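Local coordinates for pumilio homolog 23 (Arabidopsis thaliana, PDB 5WZJ), which binds RNA sequence-specifically through pumilio repeats, recognises 18S rRNA, and probably regulates translation and mRNA stability, at residues Leu518-Lys532 and Ile550-Gln564. Sequence-based numbering, arbitrary orientation.
Sequences LTLREAIASELLDVK and IDGYASRPDQWKSRQ
The Y553 ring carries the CB of A525 over one face in a CH-pi contact, 4.2 Å from the ring centroid, while OE2 of E522 lies at its edge, in plane. The W560 indole is sandwiched within its own segment, with CG of Q564 over the centre of one face and CB of Y553 toward the rim of the other. The carbonyl C of R521 and CG of K561 lie at its edge, in plane, and CZ2 approaches CB of A525 at 3.7 Å. At the pyrrole side, NE1 is hydrogen-bonded to the carbonyl of L548, which together with the two covered faces probably limits the ring's rotation. With CG anti to the backbone N (chi1 173°), the Y553 ring enters as a knob among E522, A525, S526 and L529, its OH giving a weak bond to OE2 of E522 (3.4 Å). Cut back to an alanine here, the side chain would probably leave the hole unfilled and the E522 carboxylate without its weak hydroxyl partner. In the all-helical pumilio array, the contact lays the C-terminal helices 550-555 and 557-565 against helix 518-530, which begins in Pumilio 8, near the end of the superhelix. CD1 of I550 reaches CB of A525 at 3.9 Å, and CD1 of L529 packs on CB of A554 at 3.8 Å. Beyond the apolar centre, NH1 of R521 donates to OE1 of Q564 at 2.7 Å, nearly in line with the amide C=O but bent at the hydrogen (136°); NH2 of R521 binds the carbonyl of D514. Toward the other end, NZ of K532 forms a salt bridge with OD1 of D551 (3.0 Å).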
ATOM      1  N   LEU A 518      30.035  21.275  15.109  1.00 26.71           N
ATOM      2  CA  LEU A 518      31.042  20.398  15.712  1.00 31.39           C
ATOM      3  C   LEU A 518      30.746  20.122  17.181  1.00 32.65           C
ATOM      4  O   LEU A 518      30.900  18.986  17.649  1.00 27.26           O
ATOM      5  CB  LEU A 518      32.445  21.001  15.570  1.00 32.41           C
ATOM      6  CG  LEU A 518      33.568  20.242  16.303  1.00 37.46           C
ATOM      7  CD1 LEU A 518      33.648  18.786  15.846  1.00 39.51           C
ATOM      8  CD2 LEU A 518      34.915  20.918  16.129  1.00 38.05           C
ATOM      9  N   THR A 519      30.317  21.147  17.921  1.00 30.65           N
ATOM     10  CA  THR A 519      30.094  20.987  19.355  1.00 29.78           C
ATOM     11  C   THR A 519      29.047  19.922  19.639  1.00 26.64           C
ATOM     12  O   THR A 519      29.244  19.055  20.493  1.00 24.42           O
ATOM     13  CB  THR A 519      29.665  22.315  19.966  1.00 36.67           C
ATOM     14  OG1 THR A 519      30.698  23.279  19.752  1.00 46.21           O
ATOM     15  CG2 THR A 519      29.418  22.149  21.453  1.00 30.14           C
ATOM     16  N   LEU A 520      27.919  19.972  18.933  1.00 22.18           N
ATOM     17  CA  LEU A 520      26.878  18.992  19.209  1.00 23.14           C
ATOM     18  C   LEU A 520      27.191  17.635  18.582  1.00 21.25           C
ATOM     19  O   LEU A 520      26.785  16.605  19.129  1.00 24.06           O
ATOM     20  CB  LEU A 520      25.526  19.528  18.743  1.00 23.61           C
ATOM     21  CG  LEU A 520      25.027  20.676  19.642  1.00 33.85           C
ATOM     22  CD1 LEU A 520      23.945  21.505  18.947  1.00 25.75           C
ATOM     23  CD2 LEU A 520      24.542  20.158  21.001  1.00 30.13           C
ATOM     24  N   ARG A 521      27.916  17.608  17.461  1.00 22.57           N
ATOM     25  CA  ARG A 521      28.380  16.327  16.927  1.00 27.36           C
ATOM     26  C   ARG A 521      29.255  15.599  17.930  1.00 26.03           C
ATOM     27  O   ARG A 521      29.125  14.383  18.116  1.00 21.71           O
ATOM     28  CB  ARG A 521      29.144  16.536  15.624  1.00 23.00           C
ATOM     29  CG  ARG A 521      28.238  16.853  14.469  1.00 24.74           C
ATOM     30  CD  ARG A 521      28.995  16.868  13.160  1.00 29.04           C
ATOM     31  NE  ARG A 521      28.115  17.264  12.075  1.00 28.77           N
ATOM     32  CZ  ARG A 521      28.418  17.162  10.787  1.00 34.53           C
ATOM     33  NH1 ARG A 521      29.593  16.671  10.416  1.00 39.67           N
ATOM     34  NH2 ARG A 521      27.541  17.551   9.874  1.00 29.49           N
ATOM     35  N   GLU A 522      30.145  16.333  18.597  1.00 21.57           N
ATOM     36  CA  GLU A 522      30.985  15.731  19.618  1.00 24.67           C
ATOM     37  C   GLU A 522      30.161  15.234  20.797  1.00 27.64           C
ATOM     38  O   GLU A 522      30.420  14.147  21.328  1.00 23.83           O
ATOM     39  CB  GLU A 522      32.037  16.735  20.081  1.00 30.25           C
ATOM     40  CG  GLU A 522      33.003  16.138  21.060  1.00 36.92           C
ATOM     41  CD  GLU A 522      34.239  16.982  21.265  1.00 38.50           C
ATOM     42  OE1 GLU A 522      34.316  18.101  20.703  1.00 38.48           O
ATOM     43  OE2 GLU A 522      35.135  16.507  21.993  1.00 38.79           O
ATOM     44  N   ALA A 523      29.161  16.011  21.226  1.00 26.08           N
ATOM     45  CA  ALA A 523      28.304  15.562  22.320  1.00 26.21           C
ATOM     46  C   ALA A 523      27.562  14.276  21.956  1.00 25.01           C
ATOM     47  O   ALA A 523      27.503  13.340  22.759  1.00 27.81           O
ATOM     48  CB  ALA A 523      27.316  16.667  22.705  1.00 26.64           C
ATOM     49  N   ILE A 524      27.006  14.207  20.744  1.00 21.73           N
ATOM     50  CA  ILE A 524      26.334  12.982  20.303  1.00 21.31           C
ATOM     51  C   ILE A 524      27.321  11.820  20.249  1.00 27.30           C
ATOM     52  O   ILE A 524      27.017  10.701  20.681  1.00 25.67           O
ATOM     53  CB  ILE A 524      25.658  13.195  18.936  1.00 23.84           C
ATOM     54  CG1 ILE A 524      24.467  14.150  19.049  1.00 15.93           C
ATOM     55  CG2 ILE A 524      25.214  11.842  18.342  1.00 23.76           C
ATOM     56  CD1 ILE A 524      24.017  14.687  17.693  1.00 19.26           C
ATOM     57  N   ALA A 525      28.507  12.061  19.682  1.00 23.42           N
ATOM     58  CA  ALA A 525      29.497  10.993  19.561  1.00 24.16           C
ATOM     59  C   ALA A 525      29.914  10.487  20.933  1.00 30.28           C
ATOM     60  O   ALA A 525      30.078   9.276  21.143  1.00 33.93           O
ATOM     61  CB  ALA A 525      30.708  11.493  18.774  1.00 22.22           C
ATOM     62  N   SER A 526      30.063  11.406  21.886  1.00 23.05           N
ATOM     63  CA  SER A 526      30.407  11.036  23.250  1.00 29.03           C
ATOM     64  C   SER A 526      29.325  10.161  23.880  1.00 33.09           C
ATOM     65  O   SER A 526      29.627   9.216  24.621  1.00 29.70           O
ATOM     66  CB  SER A 526      30.629  12.315  24.061  1.00 34.15           C
ATOM     67  OG  SER A 526      30.996  12.033  25.393  1.00 41.85           O
ATOM     68  N   GLU A 527      28.051  10.458  23.599  1.00 27.77           N
ATOM     69  CA  GLU A 527      26.974   9.664  24.179  1.00 27.80           C
ATOM     70  C   GLU A 527      26.919   8.264  23.572  1.00 28.15           C
ATOM     71  O   GLU A 527      26.687   7.281  24.289  1.00 32.97           O
ATOM     72  CB  GLU A 527      25.636  10.387  24.014  1.00 22.69           C
ATOM     73  CG  GLU A 527      25.534  11.630  24.884  1.00 23.13           C
ATOM     74  CD  GLU A 527      24.155  12.278  24.843  1.00 24.63           C
ATOM     75  OE1 GLU A 527      24.078  13.528  24.853  1.00 28.78           O
ATOM     76  OE2 GLU A 527      23.150  11.542  24.807  1.00 25.58           O
ATOM     77  N   LEU A 528      27.131   8.143  22.257  1.00 23.38           N
ATOM     78  CA  LEU A 528      27.140   6.812  21.653  1.00 26.98           C
ATOM     79  C   LEU A 528      28.326   5.994  22.147  1.00 35.57           C
ATOM     80  O   LEU A 528      28.235   4.764  22.259  1.00 36.05           O
ATOM     81  CB  LEU A 528      27.179   6.906  20.130  1.00 26.32           C
ATOM     82  CG  LEU A 528      26.036   7.651  19.429  1.00 35.15           C
ATOM     83  CD1 LEU A 528      25.927   7.224  17.978  1.00 28.29           C
ATOM     84  CD2 LEU A 528      24.726   7.450  20.162  1.00 35.78           C
ATOM     85  N   LEU A 529      29.443   6.661  22.437  1.00 29.26           N
ATOM     86  CA  LEU A 529      30.605   5.974  22.982  1.00 35.55           C
ATOM     87  C   LEU A 529      30.258   5.244  24.278  1.00 38.32           C
ATOM     88  O   LEU A 529      30.682   4.102  24.487  1.00 36.98           O
ATOM     89  CB  LEU A 529      31.729   6.989  23.193  1.00 35.76           C
ATOM     90  CG  LEU A 529      33.157   6.500  23.407  1.00 44.33           C
ATOM     91  CD1 LEU A 529      33.486   5.354  22.460  1.00 45.46           C
ATOM     92  CD2 LEU A 529      34.106   7.671  23.204  1.00 43.22           C
ATOM     93  N   ASP A 530      29.455   5.870  25.145  1.00 36.61           N
ATOM     94  CA  ASP A 530      29.096   5.252  26.418  1.00 43.53           C
ATOM     95  C   ASP A 530      28.274   3.979  26.254  1.00 41.37           C
ATOM     96  O   ASP A 530      28.260   3.150  27.167  1.00 45.73           O
ATOM     97  CB  ASP A 530      28.317   6.237  27.288  1.00 49.49           C
ATOM     98  CG  ASP A 530      29.184   7.366  27.806  1.00 60.69           C
ATOM     99  OD1 ASP A 530      30.391   7.143  28.035  1.00 60.15           O
ATOM    100  OD2 ASP A 530      28.650   8.482  27.989  1.00 66.90           O
ATOM    101  N   VAL A 531      27.575   3.806  25.137  1.00 40.98           N
ATOM    102  CA  VAL A 531      26.744   2.625  24.925  1.00 34.76           C
ATOM    103  C   VAL A 531      27.263   1.789  23.761  1.00 33.66           C
ATOM    104  O   VAL A 531      26.522   0.990  23.192  1.00 37.76           O
ATOM    105  CB  VAL A 531      25.267   3.016  24.721  1.00 38.60           C
ATOM    106  CG1 VAL A 531      24.764   3.853  25.897  1.00 39.53           C
ATOM    107  CG2 VAL A 531      25.079   3.776  23.407  1.00 34.84           C
ATOM    108  N   LYS A 532      28.544   1.972  23.407  1.00 31.82           N
ATOM    109  CA  LYS A 532      29.079   1.382  22.184  1.00 35.57           C
ATOM    110  C   LYS A 532      28.974  -0.137  22.195  1.00 43.56           C
ATOM    111  O   LYS A 532      28.744  -0.754  21.146  1.00 42.50           O
ATOM    112  CB  LYS A 532      30.535   1.803  21.995  1.00 40.65           C
ATOM    113  CG  LYS A 532      31.139   1.299  20.698  1.00 48.45           C
ATOM    114  CD  LYS A 532      32.642   1.092  20.817  1.00 55.24           C
ATOM    115  CE  LYS A 532      33.141   0.166  19.710  1.00 61.43           C
ATOM    116  NZ  LYS A 532      34.575  -0.197  19.895  1.00 62.85           N
ATOM    117  N   ILE A 550      32.627   6.374  15.338  1.00 22.86           N
ATOM    118  CA  ILE A 550      32.703   6.440  16.791  1.00 27.09           C
ATOM    119  C   ILE A 550      34.046   5.906  17.277  1.00 33.43           C
ATOM    120  O   ILE A 550      34.628   6.436  18.233  1.00 27.71           O
ATOM    121  CB  ILE A 550      31.506   5.695  17.416  1.00 28.84           C
ATOM    122  CG1 ILE A 550      30.196   6.403  17.042  1.00 30.98           C
ATOM    123  CG2 ILE A 550      31.623   5.633  18.934  1.00 26.71           C
ATOM    124  CD1 ILE A 550      30.145   7.886  17.489  1.00 28.26           C
ATOM    125  N   ASP A 551      34.574   4.875  16.609  1.00 30.11           N
ATOM    126  CA  ASP A 551      35.891   4.350  16.972  1.00 36.78           C
ATOM    127  C   ASP A 551      36.979   5.408  16.798  1.00 35.20           C
ATOM    128  O   ASP A 551      37.867   5.539  17.649  1.00 29.50           O
ATOM    129  CB  ASP A 551      36.222   3.111  16.136  1.00 38.87           C
ATOM    130  CG  ASP A 551      35.390   1.897  16.522  1.00 43.56           C
ATOM    131  OD1 ASP A 551      34.886   1.847  17.662  1.00 42.61           O
ATOM    132  OD2 ASP A 551      35.254   0.987  15.680  1.00 49.76           O
ATOM    133  N   GLY A 552      36.924   6.172  15.699  1.00 31.04           N
ATOM    134  CA  GLY A 552      37.917   7.214  15.476  1.00 26.90           C
ATOM    135  C   GLY A 552      37.819   8.348  16.479  1.00 30.04           C
ATOM    136  O   GLY A 552      38.834   8.935  16.867  1.00 31.35           O
ATOM    137  N   TYR A 553      36.597   8.678  16.907  1.00 26.84           N
ATOM    138  CA  TYR A 553      36.422   9.671  17.960  1.00 24.17           C
ATOM    139  C   TYR A 553      37.059   9.211  19.269  1.00 29.67           C
ATOM    140  O   TYR A 553      37.699  10.002  19.971  1.00 31.78           O
ATOM    141  CB  TYR A 553      34.932   9.977  18.171  1.00 25.22           C
ATOM    142  CG  TYR A 553      34.697  10.879  19.356  1.00 28.26           C
ATOM    143  CD1 TYR A 553      35.114  12.205  19.334  1.00 35.20           C
ATOM    144  CD2 TYR A 553      34.097  10.397  20.513  1.00 30.50           C
ATOM    145  CE1 TYR A 553      34.918  13.031  20.426  1.00 39.24           C
ATOM    146  CE2 TYR A 553      33.897  11.217  21.614  1.00 31.03           C
ATOM    147  CZ  TYR A 553      34.310  12.531  21.565  1.00 38.96           C
ATOM    148  OH  TYR A 553      34.122  13.352  22.658  1.00 45.75           O
ATOM    149  N   ALA A 554      36.892   7.933  19.617  1.00 32.23           N
ATOM    150  CA  ALA A 554      37.478   7.429  20.856  1.00 36.35           C
ATOM    151  C   ALA A 554      39.001   7.413  20.789  1.00 39.89           C
ATOM    152  O   ALA A 554      39.676   7.785  21.758  1.00 41.40           O
ATOM    153  CB  ALA A 554      36.947   6.025  21.154  1.00 30.69           C
ATOM    154  N   SER A 555      39.559   6.990  19.653  1.00 39.65           N
ATOM    155  CA  SER A 555      40.990   6.723  19.545  1.00 40.62           C
ATOM    156  C   SER A 555      41.794   7.957  19.142  1.00 39.01           C
ATOM    157  O   SER A 555      42.832   8.233  19.745  1.00 47.47           O
ATOM    158  CB  SER A 555      41.233   5.574  18.557  1.00 41.48           C
ATOM    159  OG  SER A 555      40.873   5.927  17.235  1.00 43.84           O
ATOM    160  N   ARG A 556      41.343   8.709  18.135  1.00 36.33           N
ATOM    161  CA  ARG A 556      42.019   9.932  17.688  1.00 33.75           C
ATOM    162  C   ARG A 556      41.032  11.091  17.684  1.00 29.56           C
ATOM    163  O   ARG A 556      40.662  11.597  16.617  1.00 28.37           O
ATOM    164  CB  ARG A 556      42.628   9.772  16.291  1.00 34.90           C
ATOM    165  CG  ARG A 556      43.537   8.586  16.087  1.00 34.21           C
ATOM    166  CD  ARG A 556      44.738   8.651  16.996  1.00 34.61           C
ATOM    167  NE  ARG A 556      45.818   9.519  16.523  1.00 32.84           N
ATOM    168  CZ  ARG A 556      46.911   9.079  15.897  1.00 36.61           C
ATOM    169  NH1 ARG A 556      47.862   9.931  15.534  1.00 30.16           N
ATOM    170  NH2 ARG A 556      47.062   7.784  15.642  1.00 38.36           N
ATOM    171  N   PRO A 557      40.605  11.561  18.860  1.00 36.02           N
ATOM    172  CA  PRO A 557      39.553  12.598  18.883  1.00 40.85           C
ATOM    173  C   PRO A 557      39.917  13.875  18.136  1.00 38.34           C
ATOM    174  O   PRO A 557      39.028  14.505  17.547  1.00 36.38           O
ATOM    175  CB  PRO A 557      39.341  12.852  20.385  1.00 38.49           C
ATOM    176  CG  PRO A 557      40.578  12.336  21.055  1.00 35.01           C
ATOM    177  CD  PRO A 557      41.037  11.179  20.216  1.00 30.53           C
ATOM    178  N   ASP A 558      41.192  14.279  18.128  1.00 32.17           N
ATOM    179  CA  ASP A 558      41.569  15.499  17.415  1.00 32.86           C
ATOM    180  C   ASP A 558      41.389  15.339  15.912  1.00 27.98           C
ATOM    181  O   ASP A 558      40.910  16.255  15.235  1.00 26.98           O
ATOM    182  CB  ASP A 558      43.014  15.879  17.740  1.00 38.06           C
ATOM    183  CG  ASP A 558      43.197  16.267  19.184  1.00 44.98           C
ATOM    184  OD1 ASP A 558      42.863  17.422  19.524  1.00 48.56           O
ATOM    185  OD2 ASP A 558      43.666  15.413  19.971  1.00 42.52           O
ATOM    186  N   GLN A 559      41.758  14.180  15.369  1.00 29.70           N
ATOM    187  CA  GLN A 559      41.585  13.962  13.937  1.00 29.84           C
ATOM    188  C   GLN A 559      40.106  13.801  13.583  1.00 27.82           C
ATOM    189  O   GLN A 559      39.651  14.291  12.542  1.00 27.88           O
ATOM    190  CB  GLN A 559      42.414  12.747  13.501  1.00 25.56           C
ATOM    191  CG  GLN A 559      43.936  12.942  13.697  1.00 24.52           C
ATOM    192  CD  GLN A 559      44.767  11.754  13.218  1.00 31.20           C
ATOM    193  OE1 GLN A 559      44.236  10.769  12.716  1.00 32.57           O
ATOM    194  NE2 GLN A 559      46.080  11.853  13.374  1.00 34.07           N
ATOM    195  N   TRP A 560      39.339  13.135  14.445  1.00 26.52           N
ATOM    196  CA  TRP A 560      37.898  13.019  14.224  1.00 27.94           C
ATOM    197  C   TRP A 560      37.254  14.393  14.117  1.00 23.34           C
ATOM    198  O   TRP A 560      36.460  14.650  13.206  1.00 22.27           O
ATOM    199  CB  TRP A 560      37.264  12.214  15.365  1.00 24.69           C
ATOM    200  CG  TRP A 560      35.778  11.957  15.216  1.00 25.89           C
ATOM    201  CD1 TRP A 560      35.201  10.870  14.639  1.00 26.62           C
ATOM    202  CD2 TRP A 560      34.692  12.796  15.665  1.00 27.27           C
ATOM    203  NE1 TRP A 560      33.831  10.969  14.698  1.00 29.88           N
ATOM    204  CE2 TRP A 560      33.491  12.142  15.322  1.00 29.69           C
ATOM    205  CE3 TRP A 560      34.620  14.030  16.320  1.00 28.77           C
ATOM    206  CZ2 TRP A 560      32.230  12.679  15.611  1.00 23.91           C
ATOM    207  CZ3 TRP A 560      33.367  14.564  16.608  1.00 29.29           C
ATOM    208  CH2 TRP A 560      32.187  13.888  16.250  1.00 21.43           C
ATOM    209  N   LYS A 561      37.609  15.300  15.034  1.00 27.11           N
ATOM    210  CA  LYS A 561      37.008  16.635  15.049  1.00 30.83           C
ATOM    211  C   LYS A 561      37.366  17.435  13.802  1.00 28.69           C
ATOM    212  O   LYS A 561      36.500  18.100  13.220  1.00 28.32           O
ATOM    213  CB  LYS A 561      37.433  17.398  16.306  1.00 32.63           C
ATOM    214  CG  LYS A 561      36.722  16.960  17.587  1.00 30.78           C
ATOM    215  CD  LYS A 561      37.551  17.266  18.838  1.00 38.99           C
ATOM    216  CE  LYS A 561      37.591  18.751  19.162  1.00 49.58           C
ATOM    217  NZ  LYS A 561      38.465  19.040  20.351  1.00 54.36           N
ATOM    218  N   SER A 562      38.628  17.393  13.371  1.00 30.46           N
ATOM    219  CA  SER A 562      38.992  18.175  12.189  1.00 30.96           C
ATOM    220  C   SER A 562      38.356  17.617  10.921  1.00 31.27           C
ATOM    221  O   SER A 562      38.035  18.383  10.008  1.00 35.82           O
ATOM    222  CB  SER A 562      40.509  18.253  12.040  1.00 34.88           C
ATOM    223  OG  SER A 562      41.073  16.965  11.952  1.00 40.12           O
ATOM    224  N   ARG A 563      38.132  16.301  10.842  1.00 29.65           N
ATOM    225  CA  ARG A 563      37.380  15.785   9.698  1.00 29.23           C
ATOM    226  C   ARG A 563      35.904  16.165   9.790  1.00 30.01           C
ATOM    227  O   ARG A 563      35.274  16.472   8.769  1.00 27.86           O
ATOM    228  CB  ARG A 563      37.550  14.268   9.577  1.00 31.97           C
ATOM    229  CG  ARG A 563      39.011  13.851   9.430  1.00 29.39           C
ATOM    230  CD  ARG A 563      39.153  12.439   8.912  1.00 34.76           C
ATOM    231  NE  ARG A 563      38.745  12.347   7.513  1.00 46.36           N
ATOM    232  CZ  ARG A 563      38.950  11.278   6.752  1.00 50.77           C
ATOM    233  NH1 ARG A 563      39.565  10.218   7.259  1.00 51.14           N
ATOM    234  NH2 ARG A 563      38.546  11.268   5.488  1.00 50.03           N
ATOM    235  N   GLN A 564      35.339  16.175  11.002  1.00 29.33           N
ATOM    236  CA  GLN A 564      33.939  16.569  11.153  1.00 29.41           C
ATOM    237  C   GLN A 564      33.747  18.054  10.861  1.00 36.85           C
ATOM    238  O   GLN A 564      32.809  18.439  10.151  1.00 36.72           O
ATOM    239  CB  GLN A 564      33.438  16.232  12.555  1.00 24.59           C
ATOM    240  CG  GLN A 564      33.250  14.735  12.801  1.00 29.07           C
ATOM    241  CD  GLN A 564      32.189  14.111  11.897  1.00 33.22           C
ATOM    242  OE1 GLN A 564      31.216  14.762  11.517  1.00 33.76           O
ATOM    243  NE2 GLN A 564      32.380  12.842  11.552  1.00 32.39           N
TER